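PDB 5SWV: pentafunctional AROM polypeptide, which probably catalyses five consecutive steps of the shikimate pathway, the portion considered here carrying its dehydroquinate dehydratase and shikimate dehydrogenase activities. Local coordinates for residues Q507-F512 with M518-D523; Y274-L279 with F522-Q527. All coordinates share one frame; numbering follows the deposited sequence.

Contact 1. Residues Q507-F512 with M518-D523; sequences QGLASF and MTAPFD
Leu509, on helix 500-516, and Ala520, in the loop that leads into helix 522-530, make the nearest backbone approach, with their CA atoms 6.6 Å apart, and no direct hydrogen bond joins the two segments. A water spans the gap instead: it donates to Leu509 O at 2.8 Å and accepts a weak bond from Ala520 N. Around this bridge the contact is apolar, and the two methyls of Leu509 divide the work. CD2 rests on Ala520 CB at 3.8 Å, while CD1 reaches past the loop to the first residue of helix 522-530, at Phe522 CA (3.9 Å) and the edge of the Phe522 ring, close to the ring plane. The leucine and phenylalanine side chains cross at about a right angle. Here a short extended loop joins the last two helices of the shikimate dehydrogenase portion: the chain leaves helix 500-516, folds back through Met518 to Ala520, and starts the last helix with Pro521 as N-cap. Phe512, one turn after Leu509, meets the early part of that loop. With CG anti to the backbone N (chi1 176°), its ring swings towards the returning chain, bringing CE2 to 3.9 Å from Ala520 CB. Across the ring plane from that methyl, the carbonyl of Met518 approaches obliquely, with Met518 O 3.3 Å from CD2, whereas Thr519 O sits at the ring edge. Ala520 CB is thus wedged between leucine and phenylalanine. Arg506 makes a cation-pi contact with Phe522, and in the loop Thr519 OG1 takes a hydrogen bond from Gly35 N of the dehydroquinase portion.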
loop_
_atom_site.group_PDB
_atom_site.type_symbol
_atom_site.label_atom_id
_atom_site.label_comp_id
_atom_site.label_asym_id
_atom_site.label_seq_id
_atom_site.Cartn_x
_atom_site.Cartn_y
_atom_site.Cartn_z
ATOM N N GLN A 507 12.645 -0.150 2.060
ATOM C CA GLN A 507 12.983 -1.292 1.166
ATOM C C GLN A 507 12.515 -2.594 1.741
ATOM O O GLN A 507 11.893 -3.398 1.042
ATOM C CB GLN A 507 14.484 -1.459 0.952
ATOM C CG GLN A 507 15.100 -0.403 0.071
ATOM C CD GLN A 507 16.615 -0.423 0.124
ATOM O OE1 GLN A 507 17.213 -1.391 0.632
ATOM N NE2 GLN A 507 17.252 0.650 -0.398
ATOM N N GLY A 508 12.872 -2.801 3.008
ATOM C CA GLY A 508 12.425 -3.946 3.781
ATOM C C GLY A 508 10.916 -4.039 3.857
ATOM O O GLY A 508 10.373 -5.120 3.697
ATOM N N LEU A 509 10.237 -2.915 4.080
ATOM C CA LEU A 509 8.772 -2.916 4.191
ATOM C C LEU A 509 8.093 -3.288 2.872
ATOM O O LEU A 509 7.127 -4.037 2.856
ATOM C CB LEU A 509 8.252 -1.576 4.729
ATOM C CG LEU A 509 8.625 -1.280 6.192
ATOM C CD1 LEU A 509 8.328 0.168 6.562
ATOM C CD2 LEU A 509 7.906 -2.209 7.146
ATOM N N ALA A 510 8.622 -2.786 1.770
ATOM C CA ALA A 510 8.182 -3.207 0.443
ATOM C C ALA A 510 8.355 -4.718 0.216
ATOM O O ALA A 510 7.480 -5.372 -0.350
ATOM C CB ALA A 510 8.950 -2.434 -0.617
ATOM N N SER A 511 9.483 -5.265 0.657
ATOM C CA SER A 511 9.719 -6.697 0.537
ATOM C C SER A 511 8.694 -7.457 1.356
ATOM O O SER A 511 8.108 -8.437 0.881
ATOM C CB SER A 511 11.128 -7.054 0.987
ATOM O OG SER A 511 12.094 -6.438 0.155
ATOM N N PHE A 512 8.458 -6.971 2.571
ATOM C CA PHE A 512 7.451 -7.536 3.475
ATOM C C PHE A 512 6.048 -7.547 2.860
ATOM O O PHE A 512 5.319 -8.544 2.995
ATOM C CB PHE A 512 7.444 -6.772 4.815
ATOM C CG PHE A 512 6.376 -7.223 5.771
ATOM C CD1 PHE A 512 6.611 -8.284 6.642
ATOM C CD2 PHE A 512 5.131 -6.589 5.805
ATOM C CE1 PHE A 512 5.627 -8.707 7.533
ATOM C CE2 PHE A 512 4.139 -7.009 6.691
ATOM C CZ PHE A 512 4.391 -8.068 7.558
ATOM N N MET A 518 0.584 -7.579 2.829
ATOM C CA MET A 518 0.161 -6.567 3.804
ATOM C C MET A 518 1.242 -5.535 4.046
ATOM O O MET A 518 2.414 -5.875 4.101
ATOM C CB MET A 518 -0.171 -7.255 5.129
ATOM C CG MET A 518 -1.336 -8.240 5.001
ATOM S SD MET A 518 -1.783 -9.155 6.484
ATOM C CE MET A 518 -0.186 -9.805 6.909
ATOM N N THR A 519 0.839 -4.276 4.200
ATOM C CA THR A 519 1.780 -3.240 4.604
ATOM C C THR A 519 1.990 -3.323 6.095
ATOM O O THR A 519 1.217 -3.960 6.794
ATOM C CB THR A 519 1.294 -1.821 4.300
ATOM O OG1 THR A 519 0.127 -1.564 5.076
ATOM C CG2 THR A 519 1.009 -1.623 2.800
ATOM N N ALA A 520 3.044 -2.670 6.566
ATOM C CA ALA A 520 3.349 -2.554 7.987
ATOM C C ALA A 520 3.683 -1.086 8.302
ATOM O O ALA A 520 4.186 -0.391 7.431
ATOM C CB ALA A 520 4.520 -3.456 8.321
ATOM N N PRO A 521 3.444 -0.616 9.543
ATOM C CA PRO A 521 3.618 0.812 9.835
ATOM C C PRO A 521 5.084 1.225 9.935
ATOM O O PRO A 521 5.858 0.569 10.641
ATOM C CB PRO A 521 2.942 0.974 11.198
ATOM C CG PRO A 521 3.006 -0.376 11.841
ATOM C CD PRO A 521 3.336 -1.399 10.786
ATOM N N PHE A 522 5.452 2.303 9.243
ATOM C CA PHE A 522 6.844 2.714 9.186
ATOM C C PHE A 522 7.375 3.122 10.554
ATOM O O PHE A 522 8.418 2.647 10.955
ATOM C CB PHE A 522 7.026 3.846 8.188
ATOM C CG PHE A 522 8.363 4.536 8.281
ATOM C CD1 PHE A 522 9.456 4.055 7.583
ATOM C CD2 PHE A 522 8.518 5.680 9.065
ATOM C CE1 PHE A 522 10.681 4.697 7.666
ATOM C CE2 PHE A 522 9.740 6.326 9.155
ATOM C CZ PHE A 522 10.823 5.835 8.452
ATOM N N ASP A 523 6.650 3.988 11.257
ATOM C CA ASP A 523 7.131 4.602 12.507
ATOM C C ASP A 523 7.634 3.634 13.575
ATOM O O ASP A 523 8.767 3.763 14.033
ATOM C CB ASP A 523 6.041 5.474 13.136
ATOM C CG ASP A 523 5.881 6.823 12.457
ATOM O OD1 ASP A 523 6.616 7.157 11.489
ATOM O OD2 ASP A 523 4.995 7.566 12.928
HETATM O O HOH W 1 4.936 -2.979 4.241
#

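Contact 2. Residues Y274-L279 with F522-Q527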
loop_
_atom_site.group_PDB
_atom_site.type_symbol
_atom_site.label_atom_id
_atom_site.label_comp_id
_atom_site.label_asym_id
_atom_site.label_seq_id
_atom_site.Cartn_x
_atom_site.Cartn_y
_atom_site.Cartn_z
ATOM N N TYR A 274 6.099 -8.665 11.964
ATOM C CA TYR A 274 5.261 -9.834 12.285
ATOM C C TYR A 274 4.464 -9.603 13.563
ATOM O O TYR A 274 3.268 -9.907 13.644
ATOM C CB TYR A 274 6.092 -11.109 12.466
ATOM C CG TYR A 274 7.051 -11.444 11.341
ATOM C CD1 TYR A 274 6.678 -11.297 10.008
ATOM C CD2 TYR A 274 8.331 -11.920 11.612
ATOM C CE1 TYR A 274 7.555 -11.582 8.985
ATOM C CE2 TYR A 274 9.208 -12.217 10.596
ATOM C CZ TYR A 274 8.816 -12.042 9.280
ATOM O OH TYR A 274 9.679 -12.353 8.254
ATOM N N GLU A 275 5.153 -9.050 14.552
ATOM C CA GLU A 275 4.608 -8.795 15.872
ATOM C C GLU A 275 3.479 -7.786 15.822
ATOM O O GLU A 275 2.468 -7.983 16.455
ATOM C CB GLU A 275 5.717 -8.277 16.768
ATOM C CG GLU A 275 5.413 -8.349 18.246
ATOM C CD GLU A 275 6.244 -7.366 19.071
ATOM O OE1 GLU A 275 7.287 -6.845 18.579
ATOM O OE2 GLU A 275 5.835 -7.113 20.234
ATOM N N LEU A 276 3.657 -6.713 15.060
ATOM C CA LEU A 276 2.613 -5.698 14.858
ATOM C C LEU A 276 1.429 -6.152 14.004
ATOM O O LEU A 276 0.377 -5.556 14.075
ATOM C CB LEU A 276 3.213 -4.432 14.243
ATOM C CG LEU A 276 4.239 -3.689 15.128
ATOM C CD1 LEU A 276 5.136 -2.777 14.294
ATOM C CD2 LEU A 276 3.551 -2.896 16.235
ATOM N N LEU A 277 1.592 -7.197 13.207
ATOM C CA LEU A 277 0.519 -7.691 12.342
ATOM C C LEU A 277 -0.058 -9.050 12.727
ATOM O O LEU A 277 -0.950 -9.558 12.028
ATOM C CB LEU A 277 1.025 -7.721 10.903
ATOM C CG LEU A 277 0.881 -6.331 10.295
ATOM C CD1 LEU A 277 2.174 -5.868 9.686
ATOM C CD2 LEU A 277 -0.259 -6.331 9.293
ATOM N N GLY A 278 0.416 -9.617 13.839
ATOM C CA GLY A 278 -0.141 -10.852 14.378
ATOM C C GLY A 278 0.268 -12.076 13.591
ATOM O O GLY A 278 -0.474 -13.059 13.552
ATOM N N LEU A 279 1.452 -12.020 12.981
ATOM C CA LEU A 279 1.952 -13.097 12.144
ATOM C C LEU A 279 2.964 -13.963 12.905
ATOM O O LEU A 279 3.664 -13.468 13.778
ATOM C CB LEU A 279 2.594 -12.518 10.869
ATOM C CG LEU A 279 1.663 -11.847 9.851
ATOM C CD1 LEU A 279 2.474 -11.425 8.638
ATOM C CD2 LEU A 279 0.539 -12.776 9.407
ATOM N N PHE A 522 5.452 2.303 9.243
ATOM C CA PHE A 522 6.844 2.714 9.186
ATOM C C PHE A 522 7.375 3.122 10.554
ATOM O O PHE A 522 8.418 2.647 10.955
ATOM C CB PHE A 522 7.026 3.846 8.188
ATOM C CG PHE A 522 8.363 4.536 8.281
ATOM C CD1 PHE A 522 9.456 4.055 7.583
ATOM C CD2 PHE A 522 8.518 5.680 9.065
ATOM C CE1 PHE A 522 10.681 4.697 7.666
ATOM C CE2 PHE A 522 9.740 6.326 9.155
ATOM C CZ PHE A 522 10.823 5.835 8.452
ATOM N N ASP A 523 6.650 3.988 11.257
ATOM C CA ASP A 523 7.131 4.602 12.507
ATOM C C ASP A 523 7.634 3.634 13.575
ATOM O O ASP A 523 8.767 3.763 14.033
ATOM C CB ASP A 523 6.041 5.474 13.136
ATOM C CG ASP A 523 5.881 6.823 12.457
ATOM O OD1 ASP A 523 6.616 7.157 11.489
ATOM O OD2 ASP A 523 4.995 7.566 12.928
ATOM N N ALA A 524 6.791 2.683 13.979
ATOM C CA ALA A 524 7.150 1.728 15.038
ATOM C C ALA A 524 8.215 0.737 14.598
ATOM O O ALA A 524 8.997 0.271 15.419
ATOM C CB ALA A 524 5.928 0.986 15.553
ATOM N N VAL A 525 8.255 0.416 13.311
ATOM C CA VAL A 525 9.275 -0.481 12.793
ATOM C C VAL A 525 10.621 0.238 12.748
ATOM O O VAL A 525 11.653 -0.362 13.032
ATOM C CB VAL A 525 8.915 -1.014 11.402
ATOM C CG1 VAL A 525 10.031 -1.887 10.861
ATOM C CG2 VAL A 525 7.636 -1.836 11.457
ATOM N N TYR A 526 10.595 1.516 12.387
ATOM C CA TYR A 526 11.783 2.363 12.388
ATOM C C TYR A 526 12.325 2.561 13.816
ATOM O O TYR A 526 13.532 2.502 14.022
ATOM C CB TYR A 526 11.458 3.706 11.687
ATOM C CG TYR A 526 12.598 4.690 11.609
ATOM C CD1 TYR A 526 12.875 5.557 12.675
ATOM C CD2 TYR A 526 13.402 4.762 10.481
ATOM C CE1 TYR A 526 13.926 6.452 12.626
ATOM C CE2 TYR A 526 14.459 5.665 10.418
ATOM C CZ TYR A 526 14.712 6.506 11.494
ATOM O OH TYR A 526 15.744 7.396 11.434
ATOM N N GLN A 527 11.444 2.762 14.796
ATOM C CA GLN A 527 11.882 2.968 16.199
ATOM C C GLN A 527 12.695 1.820 16.792
ATOM O O GLN A 527 13.574 2.065 17.617
ATOM C CB GLN A 527 10.698 3.302 17.143
ATOM C CG GLN A 527 10.132 4.725 17.013
ATOM C CD GLN A 527 11.214 5.822 16.929
ATOM O OE1 GLN A 527 12.187 5.810 17.694
ATOM N NE2 GLN A 527 11.053 6.763 15.989
#
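No ring enters the meeting of Leu276 with Ala524 and Val525; Phe522 faces helix 500-516 instead, with a cation-pi contact from Arg506. Phe522 has Tyr526 CB over one face, 3.9 Å above the plane and offset towards the rim, and Asp523 OD1 in plane at its edge, while Gln527 NE2 occupies an in-plane place at the edge of the Tyr526 ring. What crosses to 522-527 is a single methyl. Leu276 has CG anti to its carbonyl carbon (chi1 -64°), a setting that extends the side chain towards helix 522-530, where CD1 rests against both Val525 CG2 (3.9 Å) and Ala524 CB (4.0 Å). The leucine and valine chains pass at a slant, branch against branch. Just beyond Leu276 the chain turns: Gly278 takes a positive phi of 75°, and Tyr274 O accepts both Leu277 N and Leu279 N, from opposite faces of its carbonyl plane. Pro521 also touches Leu276, extending the small apolar patch to the start of the last helix. Such packing is in keeping with the two-domain shikimate dehydrogenase fold, in which C-terminal helices return to lie against the substrate-binding domain.

How the contacts relate
Contacts 1 and 2, whose centres lie about 8 Å apart, show how one terminal helix and its leading loop are packed both by the preceding helix and by one distant in sequence. Both use helix 522-530 and share Phe522 and Asp523. They join directly: Leu277 CD1 lies 3.6 Å from Ala520 CB, Phe512 CE1 3.7 Å from Tyr274 CD1, and Met518 CE 3.6 Å from Leu279 CD1. The end of helix 266-277 packs on both the turn and the helix before it. Val34 touches Pro521 and Leu277, tying this apolar junction to the dehydroquinase portion; the packing is structural, but helix 500-516 probably also borders the shikimate site, Gln507 corresponding to a substrate-binding glutamine of related dehydrogenases.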